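Local coordinates for D-isomer specific 2-hydroxyacid dehydrogenase family protein (PDB 3HG7), which probably acts as an NAD-dependent oxidoreductase of the D-isomer specific 2-hydroxyacid dehydrogenase family, at residues 9-14 with 51-56. The protein carries 1 engineered substitution. Residues are numbered along the deposited sequence; the frame is centred on the assembly and turned at random.
Sequences LLLSQD and LMAEPA
Glu-54 grips the turn after strand 6-11 with both carboxylate oxygens. Glu-54 OE2 accepts from Ser-12 OG (2.7 Å), and Glu-54 OE1 accepts from the backbone N of Gln-13 (2.8 Å). Both bonds use syn lone pairs. The bend at chi2 (84°) turns CD of Glu-54 back toward Ser-12. Gln-13 CG lies against Glu-54 OE1, and the Gln-13 amide is turned 87° from the carboxylate plane. Before these turns, strands 6-11 and 50-53 run parallel. Met-52 N donates to Leu-9 O (3.1 Å), and Leu-11 N donates to Met-52 O in a nearly straight bond (2.9 Å). On one face, CD1 of Leu-51 packs against CB of Leu-9 (3.9 Å), and the CB atoms of Leu-11 and Ala-53 meet at 3.7 Å. On the other, Leu-10 CD2 touches Met-52 CB, and helix 15-24 packs over Met-52. Ser-12 OG also accepts from Asp-14 N (2.9 Å), forming an ST turn that leads into helix 15-24. Thr-74 OG1 also hydrogen-bonds Glu-54 OE2. The 2-1-3-4-5 parallel sheet is flavodoxin-like, consistent with this family's substrate-binding domain, separate from the seven-stranded NAD-binding sheet. The donors would be expected to favour the buried carboxylate's ionised form; nearby Asp-14 would oppose it.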
loop_
_atom_site.group_PDB
_atom_site.type_symbol
_atom_site.label_atom_id
_atom_site.label_comp_id
_atom_site.label_asym_id
_atom_site.label_seq_id
_atom_site.Cartn_x
_atom_site.Cartn_y
_atom_site.Cartn_z
ATOM N N LEU A 9 12.917 21.729 -0.448
ATOM C CA LEU A 9 13.912 20.853 0.185
ATOM C C LEU A 9 13.549 19.394 -0.086
ATOM O O LEU A 9 12.420 19.008 0.179
ATOM C CB LEU A 9 14.003 21.100 1.699
ATOM C CG LEU A 9 15.001 20.192 2.476
ATOM C CD1 LEU A 9 16.430 20.407 1.982
ATOM C CD2 LEU A 9 14.945 20.533 3.984
ATOM N N LEU A 10 14.534 18.601 -0.557
ATOM C CA LEU A 10 14.361 17.167 -0.829
ATOM C C LEU A 10 14.928 16.406 0.361
ATOM O O LEU A 10 16.089 16.599 0.705
ATOM C CB LEU A 10 15.144 16.773 -2.087
ATOM C CG LEU A 10 14.659 17.478 -3.365
ATOM C CD1 LEU A 10 15.535 17.089 -4.506
ATOM C CD2 LEU A 10 13.216 17.033 -3.644
ATOM N N LEU A 11 14.074 15.626 1.013
ATOM C CA LEU A 11 14.425 14.855 2.204
ATOM C C LEU A 11 13.879 13.414 2.005
ATOM O O LEU A 11 13.014 12.908 2.776
ATOM C CB LEU A 11 13.820 15.521 3.424
ATOM C CG LEU A 11 14.013 14.947 4.814
ATOM C CD1 LEU A 11 15.486 14.924 5.168
ATOM C CD2 LEU A 11 13.250 15.839 5.783
ATOM N N SER A 12 14.408 12.771 0.957
ATOM C CA SER A 12 13.995 11.433 0.535
ATOM C C SER A 12 15.183 10.475 0.356
ATOM O O SER A 12 16.264 10.892 -0.028
ATOM C CB SER A 12 13.259 11.512 -0.801
ATOM O OG SER A 12 12.959 10.205 -1.278
ATOM N N GLN A 13 14.940 9.179 0.572
ATOM C CA GLN A 13 15.994 8.187 0.307
ATOM C C GLN A 13 16.287 8.178 -1.191
ATOM O O GLN A 13 17.359 7.783 -1.605
ATOM C CB GLN A 13 15.605 6.800 0.811
ATOM C CG GLN A 13 14.367 6.201 0.187
ATOM C CD GLN A 13 14.052 4.836 0.790
ATOM O OE1 GLN A 13 14.193 3.814 0.133
ATOM N NE2 GLN A 13 13.660 4.823 2.072
ATOM N N ASP A 14 15.339 8.688 -1.993
ATOM C CA ASP A 14 15.531 8.822 -3.430
ATOM C C ASP A 14 15.975 10.215 -3.896
ATOM O O ASP A 14 15.786 10.573 -5.071
ATOM C CB ASP A 14 14.228 8.416 -4.143
ATOM C CG ASP A 14 13.915 6.933 -4.007
ATOM O OD1 ASP A 14 14.852 6.089 -4.083
ATOM O OD2 ASP A 14 12.722 6.600 -3.809
ATOM N N LEU A 51 8.311 21.083 0.631
ATOM C CA LEU A 51 9.123 19.935 1.046
ATOM C C LEU A 51 8.659 18.676 0.279
ATOM O O LEU A 51 7.447 18.439 0.125
ATOM C CB LEU A 51 8.931 19.722 2.547
ATOM C CG LEU A 51 9.715 18.572 3.186
ATOM C CD1 LEU A 51 11.206 18.908 3.222
ATOM C CD2 LEU A 51 9.177 18.321 4.594
ATOM N N MET A 52 9.603 17.870 -0.210
ATOM C CA MET A 52 9.232 16.526 -0.705
ATOM C C MET A 52 10.066 15.510 0.074
ATOM O O MET A 52 11.299 15.607 0.065
ATOM C CB MET A 52 9.497 16.377 -2.197
ATOM C CG MET A 52 9.140 14.944 -2.728
ATOM S SD MET A 52 8.340 14.759 -4.368
ATOM C CE MET A 52 9.666 15.436 -5.334
ATOM N N ALA A 53 9.398 14.584 0.754
ATOM C CA ALA A 53 10.072 13.740 1.766
ATOM C C ALA A 53 9.248 12.537 2.101
ATOM O O ALA A 53 8.051 12.495 1.814
ATOM C CB ALA A 53 10.285 14.534 3.058
ATOM N N GLU A 54 9.894 11.547 2.725
ATOM C CA GLU A 54 9.132 10.474 3.362
ATOM C C GLU A 54 8.656 11.080 4.663
ATOM O O GLU A 54 9.409 11.832 5.311
ATOM C CB GLU A 54 10.015 9.242 3.616
ATOM C CG GLU A 54 10.173 8.371 2.394
ATOM C CD GLU A 54 11.274 8.860 1.479
ATOM O OE1 GLU A 54 12.448 8.782 1.895
ATOM O OE2 GLU A 54 10.984 9.231 0.318
ATOM N N PRO A 55 7.392 10.803 5.047
ATOM C CA PRO A 55 6.865 11.304 6.334
ATOM C C PRO A 55 7.766 11.082 7.536
ATOM O O PRO A 55 7.987 12.029 8.293
ATOM C CB PRO A 55 5.578 10.512 6.498
ATOM C CG PRO A 55 5.102 10.372 5.096
ATOM C CD PRO A 55 6.357 10.075 4.302
ATOM N N ALA A 56 8.296 9.863 7.712
ATOM C CA ALA A 56 9.186 9.603 8.868
ATOM C C ALA A 56 10.443 10.466 8.862
ATOM O O ALA A 56 10.995 10.757 9.902
ATOM C CB ALA A 56 9.549 8.142 8.962
#